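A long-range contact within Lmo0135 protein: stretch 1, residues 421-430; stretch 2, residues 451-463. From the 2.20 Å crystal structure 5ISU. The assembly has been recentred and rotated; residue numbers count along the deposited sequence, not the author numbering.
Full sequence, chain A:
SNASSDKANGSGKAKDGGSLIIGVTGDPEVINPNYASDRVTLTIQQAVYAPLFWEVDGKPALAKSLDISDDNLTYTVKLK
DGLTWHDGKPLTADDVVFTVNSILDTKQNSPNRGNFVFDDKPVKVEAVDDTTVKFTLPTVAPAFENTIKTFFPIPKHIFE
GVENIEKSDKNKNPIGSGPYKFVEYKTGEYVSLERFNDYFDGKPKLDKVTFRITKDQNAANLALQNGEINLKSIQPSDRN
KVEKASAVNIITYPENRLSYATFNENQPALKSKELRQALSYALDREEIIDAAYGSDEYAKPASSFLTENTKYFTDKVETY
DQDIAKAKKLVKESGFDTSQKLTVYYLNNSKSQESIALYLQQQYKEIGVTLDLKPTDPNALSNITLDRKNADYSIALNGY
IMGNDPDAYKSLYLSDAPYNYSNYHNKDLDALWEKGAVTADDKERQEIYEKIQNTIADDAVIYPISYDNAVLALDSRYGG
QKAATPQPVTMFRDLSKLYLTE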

ATOM      1  N   TYR A 421       4.151   4.228 -15.884  1.00 56.42           N
ATOM      2  CA  TYR A 421       5.085   3.251 -16.503  1.00 57.66           C
ATOM      3  C   TYR A 421       4.800   2.918 -17.971  1.00 56.61           C
ATOM      4  O   TYR A 421       5.724   2.629 -18.747  1.00 57.02           O
ATOM      5  CB  TYR A 421       5.159   1.959 -15.657  1.00 57.10           C
ATOM      6  CG  TYR A 421       5.639   2.215 -14.222  1.00 58.11           C
ATOM      7  CD1 TYR A 421       6.901   2.761 -13.983  1.00 60.01           C
ATOM      8  CD2 TYR A 421       4.847   1.898 -13.116  1.00 56.31           C
ATOM      9  CE1 TYR A 421       7.355   3.005 -12.696  1.00 61.03           C
ATOM     10  CE2 TYR A 421       5.297   2.136 -11.821  1.00 57.23           C
ATOM     11  CZ  TYR A 421       6.557   2.688 -11.621  1.00 59.82           C
ATOM     12  OH  TYR A 421       7.030   2.933 -10.359  1.00 59.89           O
ATOM     13  N   SER A 422       3.528   2.990 -18.344  1.00 53.32           N
ATOM     14  CA  SER A 422       3.103   2.710 -19.700  1.00 52.34           C
ATOM     15  C   SER A 422       3.348   3.906 -20.650  1.00 52.72           C
ATOM     16  O   SER A 422       3.316   3.734 -21.862  1.00 52.13           O
ATOM     17  CB  SER A 422       1.622   2.326 -19.702  1.00 52.17           C
ATOM     18  OG  SER A 422       1.357   1.216 -18.845  1.00 52.97           O
ATOM     19  N   ASN A 423       3.594   5.096 -20.092  1.00 54.18           N
ATOM     20  CA  ASN A 423       3.821   6.335 -20.869  1.00 56.58           C
ATOM     21  C   ASN A 423       2.618   6.657 -21.785  1.00 57.04           C
ATOM     22  O   ASN A 423       2.777   7.178 -22.898  1.00 59.14           O
ATOM     23  CB  ASN A 423       5.136   6.265 -21.665  1.00 58.27           C
ATOM     24  CG  ASN A 423       6.348   6.083 -20.774  1.00 58.43           C
ATOM     25  OD1 ASN A 423       6.652   6.933 -19.955  1.00 58.14           O
ATOM     26  ND2 ASN A 423       7.070   4.975 -20.960  1.00 60.16           N
ATOM     27  N   TYR A 424       1.425   6.365 -21.263  1.00 54.01           N
ATOM     28  CA  TYR A 424       0.142   6.580 -21.941  1.00 54.53           C
ATOM     29  C   TYR A 424      -0.304   8.039 -21.821  1.00 55.89           C
ATOM     30  O   TYR A 424      -0.493   8.550 -20.720  1.00 55.36           O
ATOM     31  CB  TYR A 424      -0.883   5.640 -21.307  1.00 53.94           C
ATOM     32  CG  TYR A 424      -2.327   5.763 -21.742  1.00 53.01           C
ATOM     33  CD1 TYR A 424      -2.739   5.350 -23.007  1.00 53.33           C
ATOM     34  CD2 TYR A 424      -3.301   6.196 -20.847  1.00 50.50           C
ATOM     35  CE1 TYR A 424      -4.071   5.416 -23.379  1.00 53.22           C
ATOM     36  CE2 TYR A 424      -4.630   6.268 -21.218  1.00 49.59           C
ATOM     37  CZ  TYR A 424      -5.011   5.874 -22.476  1.00 49.93           C
ATOM     38  OH  TYR A 424      -6.335   5.946 -22.839  1.00 48.77           O
ATOM     39  N   HIS A 425      -0.474   8.702 -22.963  1.00 58.62           N
ATOM     40  CA  HIS A 425      -0.855  10.116 -22.989  1.00 61.01           C
ATOM     41  C   HIS A 425      -2.240  10.313 -23.596  1.00 60.34           C
ATOM     42  O   HIS A 425      -2.430  10.173 -24.810  1.00 61.87           O
ATOM     43  CB  HIS A 425       0.198  10.929 -23.747  1.00 64.49           C
ATOM     44  CG  HIS A 425       1.598  10.645 -23.304  1.00 67.87           C
ATOM     45  ND1 HIS A 425       2.021  10.837 -22.003  1.00 69.62           N
ATOM     46  CD2 HIS A 425       2.673  10.183 -23.983  1.00 70.43           C
ATOM     47  CE1 HIS A 425       3.293  10.496 -21.899  1.00 69.99           C
ATOM     48  NE2 HIS A 425       3.714  10.103 -23.089  1.00 72.36           N
ATOM     49  N   ASN A 426      -3.197  10.654 -22.736  1.00 57.36           N
ATOM     50  CA  ASN A 426      -4.579  10.870 -23.138  1.00 57.01           C
ATOM     51  C   ASN A 426      -5.194  12.052 -22.364  1.00 58.00           C
ATOM     52  O   ASN A 426      -5.662  11.881 -21.228  1.00 52.61           O
ATOM     53  CB  ASN A 426      -5.364   9.575 -22.883  1.00 55.24           C
ATOM     54  CG  ASN A 426      -6.837   9.692 -23.235  1.00 55.86           C
ATOM     55  OD1 ASN A 426      -7.369  10.793 -23.474  1.00 54.39           O
ATOM     56  ND2 ASN A 426      -7.517   8.553 -23.254  1.00 53.42           N
ATOM     57  N   LYS A 427      -5.194  13.235 -22.999  1.00 60.92           N
ATOM     58  CA  LYS A 427      -5.755  14.467 -22.408  1.00 64.43           C
ATOM     59  C   LYS A 427      -7.203  14.353 -21.929  1.00 62.28           C
ATOM     60  O   LYS A 427      -7.544  14.874 -20.876  1.00 62.59           O
ATOM     61  CB  LYS A 427      -5.657  15.664 -23.371  1.00 68.88           C
ATOM     62  CG  LYS A 427      -4.344  16.424 -23.365  1.00 74.79           C
ATOM     63  CD  LYS A 427      -4.503  17.704 -24.197  1.00 83.25           C
ATOM     64  CE  LYS A 427      -3.336  18.680 -24.078  1.00 87.15           C
ATOM     65  NZ  LYS A 427      -2.060  18.123 -24.604  1.00 89.13           N
ATOM     66  N   ASP A 428      -8.059  13.722 -22.720  1.00 60.66           N
ATOM     67  CA  ASP A 428      -9.466  13.554 -22.330  1.00 63.31           C
ATOM     68  C   ASP A 428      -9.580  12.765 -21.037  1.00 62.69           C
ATOM     69  O   ASP A 428     -10.337  13.144 -20.157  1.00 62.53           O
ATOM     70  CB  ASP A 428     -10.277  12.856 -23.422  1.00 64.28           C
ATOM     71  CG  ASP A 428     -10.564  13.761 -24.619  1.00 68.15           C
ATOM     72  OD1 ASP A 428     -10.150  14.939 -24.615  1.00 68.86           O
ATOM     73  OD2 ASP A 428     -11.234  13.292 -25.566  1.00 71.04           O
ATOM     74  N   LEU A 429      -8.814  11.684 -20.919  1.00 61.22           N
ATOM     75  CA  LEU A 429      -8.861  10.869 -19.704  1.00 61.12           C
ATOM     76  C   LEU A 429      -8.355  11.670 -18.517  1.00 58.84           C
ATOM     77  O   LEU A 429      -8.884  11.550 -17.422  1.00 56.14           O
ATOM     78  CB  LEU A 429      -8.029   9.600 -19.846  1.00 60.75           C
ATOM     79  CG  LEU A 429      -8.048   8.676 -18.622  1.00 60.96           C
ATOM     80  CD1 LEU A 429      -9.463   8.173 -18.361  1.00 63.36           C
ATOM     81  CD2 LEU A 429      -7.094   7.517 -18.822  1.00 60.92           C
ATOM     82  N   ASP A 430      -7.315  12.469 -18.748  1.00 59.82           N
ATOM     83  CA  ASP A 430      -6.754  13.318 -17.699  1.00 62.19           C
ATOM     84  C   ASP A 430      -7.783  14.343 -17.186  1.00 57.40           C
ATOM     85  O   ASP A 430      -7.777  14.669 -15.999  1.00 53.18           O
ATOM     86  CB  ASP A 430      -5.443  13.991 -18.161  1.00 67.83           C
ATOM     87  CG  ASP A 430      -4.265  12.978 -18.319  1.00 72.76           C
ATOM     88  OD1 ASP A 430      -4.474  11.741 -18.199  1.00 74.80           O
ATOM     89  OD2 ASP A 430      -3.123  13.428 -18.571  1.00 76.79           O
ATOM     90  N   LYS A 451     -15.995   5.345 -15.828  1.00 43.08           N
ATOM     91  CA  LYS A 451     -15.510   5.622 -17.168  1.00 46.18           C
ATOM     92  C   LYS A 451     -14.012   5.487 -17.230  1.00 43.06           C
ATOM     93  O   LYS A 451     -13.492   4.976 -18.207  1.00 42.67           O
ATOM     94  CB  LYS A 451     -15.948   6.997 -17.723  1.00 51.97           C
ATOM     95  CG  LYS A 451     -17.404   7.034 -18.166  1.00 58.67           C
ATOM     96  CD  LYS A 451     -17.658   8.028 -19.311  1.00 65.74           C
ATOM     97  CE  LYS A 451     -17.541   9.495 -18.918  1.00 68.37           C
ATOM     98  NZ  LYS A 451     -18.677   9.950 -18.068  1.00 71.57           N
ATOM     99  N   ILE A 452     -13.324   5.954 -16.192  1.00 43.34           N
ATOM    100  CA  ILE A 452     -11.855   5.868 -16.117  1.00 42.65           C
ATOM    101  C   ILE A 452     -11.410   4.404 -16.161  1.00 40.23           C
ATOM    102  O   ILE A 452     -10.540   4.042 -16.960  1.00 38.24           O
ATOM    103  CB  ILE A 452     -11.303   6.615 -14.882  1.00 44.07           C
ATOM    104  CG1 ILE A 452     -11.576   8.123 -15.037  1.00 45.43           C
ATOM    105  CG2 ILE A 452      -9.804   6.368 -14.725  1.00 43.21           C
ATOM    106  CD1 ILE A 452     -11.228   8.952 -13.828  1.00 45.43           C
ATOM    107  N   GLN A 453     -12.066   3.563 -15.360  1.00 39.26           N
ATOM    108  CA  GLN A 453     -11.772   2.122 -15.333  1.00 38.49           C
ATOM    109  C   GLN A 453     -12.060   1.522 -16.700  1.00 38.83           C
ATOM    110  O   GLN A 453     -11.277   0.724 -17.217  1.00 39.72           O
ATOM    111  CB  GLN A 453     -12.565   1.390 -14.220  1.00 37.36           C
ATOM    112  CG  GLN A 453     -12.164   1.779 -12.796  1.00 37.68           C
ATOM    113  CD  GLN A 453     -13.029   1.124 -11.736  1.00 38.63           C
ATOM    114  OE1 GLN A 453     -12.822  -0.041 -11.351  1.00 39.39           O
ATOM    115  NE2 GLN A 453     -14.000   1.873 -11.241  1.00 38.40           N
ATOM    116  N   ASN A 454     -13.181   1.914 -17.288  1.00 41.60           N
ATOM    117  CA  ASN A 454     -13.533   1.452 -18.629  1.00 43.40           C
ATOM    118  C   ASN A 454     -12.560   1.909 -19.709  1.00 43.69           C
ATOM    119  O   ASN A 454     -12.177   1.101 -20.552  1.00 43.48           O
ATOM    120  CB  ASN A 454     -14.981   1.818 -18.975  1.00 45.61           C
ATOM    121  CG  ASN A 454     -15.968   0.824 -18.385  1.00 46.93           C
ATOM    122  OD1 ASN A 454     -16.787   1.151 -17.530  1.00 48.09           O
ATOM    123  ND2 ASN A 454     -15.833  -0.421 -18.793  1.00 46.26           N
ATOM    124  N   THR A 455     -12.106   3.163 -19.662  1.00 43.92           N
ATOM    125  CA  THR A 455     -11.170   3.649 -20.689  1.00 44.69           C
ATOM    126  C   THR A 455      -9.824   2.937 -20.591  1.00 45.18           C
ATOM    127  O   THR A 455      -9.277   2.500 -21.602  1.00 46.49           O
ATOM    128  CB  THR A 455     -10.954   5.162 -20.622  1.00 47.22           C
ATOM    129  OG1 THR A 455     -12.222   5.832 -20.662  1.00 51.00           O
ATOM    130  CG2 THR A 455     -10.090   5.643 -21.794  1.00 47.75           C
ATOM    131  N   ILE A 456      -9.297   2.801 -19.381  1.00 44.13           N
ATOM    132  CA  ILE A 456      -8.027   2.099 -19.182  1.00 43.63           C
ATOM    133  C   ILE A 456      -8.097   0.652 -19.696  1.00 42.88           C
ATOM    134  O   ILE A 456      -7.150   0.162 -20.352  1.00 44.46           O
ATOM    135  CB  ILE A 456      -7.604   2.118 -17.684  1.00 43.48           C
ATOM    136  CG1 ILE A 456      -7.224   3.547 -17.238  1.00 45.10           C
ATOM    137  CG2 ILE A 456      -6.454   1.153 -17.410  1.00 42.06           C
ATOM    138  CD1 ILE A 456      -6.100   4.191 -18.024  1.00 45.59           C
ATOM    139  N   ALA A 457      -9.196  -0.032 -19.387  1.00 40.93           N
ATOM    140  CA  ALA A 457      -9.376  -1.414 -19.822  1.00 41.53           C
ATOM    141  C   ALA A 457      -9.560  -1.463 -21.337  1.00 43.10           C
ATOM    142  O   ALA A 457      -8.902  -2.236 -22.010  1.00 40.93           O
ATOM    143  CB  ALA A 457     -10.563  -2.065 -19.114  1.00 42.33           C
ATOM    144  N   ASP A 458     -10.437  -0.618 -21.872  1.00 45.91           N
ATOM    145  CA  ASP A 458     -10.647  -0.557 -23.327  1.00 48.21           C
ATOM    146  C   ASP A 458      -9.367  -0.259 -24.104  1.00 47.64           C
ATOM    147  O   ASP A 458      -9.146  -0.864 -25.138  1.00 47.21           O
ATOM    148  CB  ASP A 458     -11.708   0.467 -23.694  1.00 50.62           C
ATOM    149  CG  ASP A 458     -13.090   0.086 -23.192  1.00 54.44           C
ATOM    150  OD1 ASP A 458     -13.327  -1.100 -22.904  1.00 58.99           O
ATOM    151  OD2 ASP A 458     -13.953   0.983 -23.100  1.00 62.78           O
ATOM    152  N   ASP A 459      -8.505   0.622 -23.597  1.00 47.23           N
ATOM    153  CA  ASP A 459      -7.239   0.949 -24.307  1.00 49.06           C
ATOM    154  C   ASP A 459      -6.074   0.018 -23.977  1.00 48.49           C
ATOM    155  O   ASP A 459      -4.935   0.238 -24.447  1.00 46.42           O
ATOM    156  CB  ASP A 459      -6.825   2.413 -24.076  1.00 52.53           C
ATOM    157  CG  ASP A 459      -7.661   3.395 -24.882  1.00 55.05           C
ATOM    158  OD1 ASP A 459      -8.540   2.940 -25.636  1.00 58.01           O
ATOM    159  OD2 ASP A 459      -7.424   4.621 -24.773  1.00 59.48           O
ATOM    160  N   ALA A 460      -6.364  -1.030 -23.202  1.00 45.42           N
ATOM    161  CA  ALA A 460      -5.360  -1.980 -22.770  1.00 44.84           C
ATOM    162  C   ALA A 460      -4.055  -1.287 -22.411  1.00 44.33           C
ATOM    163  O   ALA A 460      -2.991  -1.636 -22.929  1.00 47.42           O
ATOM    164  CB  ALA A 460      -5.142  -3.047 -23.831  1.00 46.70           C
ATOM    165  N   VAL A 461      -4.154  -0.305 -21.520  1.00 42.72           N
ATOM    166  CA  VAL A 461      -2.994   0.471 -21.057  1.00 43.41           C
ATOM    167  C   VAL A 461      -2.032  -0.414 -20.273  1.00 42.70           C
ATOM    168  O   VAL A 461      -0.805  -0.275 -20.375  1.00 43.37           O
ATOM    169  CB  VAL A 461      -3.438   1.659 -20.186  1.00 43.74           C
ATOM    170  CG1 VAL A 461      -2.234   2.455 -19.705  1.00 43.88           C
ATOM    171  CG2 VAL A 461      -4.386   2.548 -20.979  1.00 46.54           C
ATOM    172  N   ILE A 462      -2.604  -1.295 -19.458  1.00 41.70           N
ATOM    173  CA  ILE A 462      -1.839  -2.280 -18.704  1.00 40.20           C
ATOM    174  C   ILE A 462      -2.591  -3.597 -18.824  1.00 40.06           C
ATOM    175  O   ILE A 462      -3.619  -3.656 -19.482  1.00 42.30           O
ATOM    176  CB  ILE A 462      -1.737  -1.919 -17.212  1.00 39.72           C
ATOM    177  CG1 ILE A 462      -3.133  -1.903 -16.557  1.00 39.15           C
ATOM    178  CG2 ILE A 462      -1.030  -0.581 -17.045  1.00 41.10           C
ATOM    179  CD1 ILE A 462      -3.096  -1.913 -15.045  1.00 39.11           C
ATOM    180  N   TYR A 463      -2.064  -4.634 -18.193  1.00 38.23           N
ATOM    181  CA  TYR A 463      -2.733  -5.925 -18.091  1.00 38.49           C
ATOM    182  C   TYR A 463      -2.801  -6.244 -16.590  1.00 36.47           C
ATOM    183  O   TYR A 463      -1.801  -6.651 -16.017  1.00 38.15           O
ATOM    184  CB  TYR A 463      -1.991  -7.041 -18.841  1.00 37.69           C
ATOM    185  CG  TYR A 463      -2.749  -8.356 -18.808  1.00 36.84           C
ATOM    186  CD1 TYR A 463      -3.737  -8.622 -19.734  1.00 36.88           C
ATOM    187  CD2 TYR A 463      -2.504  -9.307 -17.821  1.00 35.71           C
ATOM    188  CE1 TYR A 463      -4.455  -9.799 -19.699  1.00 36.87           C
ATOM    189  CE2 TYR A 463      -3.208 -10.485 -17.777  1.00 35.76           C
ATOM    190  CZ  TYR A 463      -4.188 -10.733 -18.727  1.00 37.00           C
ATOM    191  OH  TYR A 463      -4.906 -11.925 -18.720  1.00 39.16           O
TER

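How does the helix of stretch 2 meet the other chain segment? Residues 451-458 are helical, and Ile-452 and Leu-429 are the helical residues that pair in register, with 6.8 Å between their CA atoms. Here the pairing is apolar: Leu-429 CD1 lies 3.9 Å from Ile-452 CG1. One turn on, Thr-455 CB is 4.0 Å from Leu-429 CD1. The Thr-455 hydroxyl is turned back to its own helix, where Thr-455 OG1 donates to Lys-451 O at 2.9 Å, and Thr-455 CG2 rests 3.9 Å from Tyr-424 OH.

What does Ile-456 add? Its CA-to-CB bond points sideways, but the m, m rotamer brings CD1 nearer to stretch 1. Ile-456 CD1 packs 3.6 Å from Leu-429 CD2 and 4.1 Å from Tyr-424 CE2, so a single carbon bridges the leucine and the tyrosine.

Where does the polar chemistry concentrate? At Asp-459, the first residue to leave helical geometry, OD2 accepts a short 2.6 Å hydrogen bond from Tyr-424 OH, near the plane of the ring. Tyr-424 OH in turn accepts from Asn-426 ND2 at 2.9 Å, linking amide, phenol and carboxylate in a chain. Asn-426 also caps the helix of stretch 1: its OD1 accepts from Leu-429 N at 3.1 Å. One side chain thus ties the helix start to the tyrosine that reaches across.

How is the contact closed beyond the helix? Val-461 CG2 sits over one face of the Tyr-424 ring, 3.5 Å from its centroid and only 4° off the normal, a CH-pi contact. Ser-422 approaches the same residue: its OG donates to Val-461 O at 3.0 Å, while its CB lies 3.9 Å from Val-461 CG1. As strand begins, Ile-462 CG2 comes within 3.5 Å of Ser-422 OG.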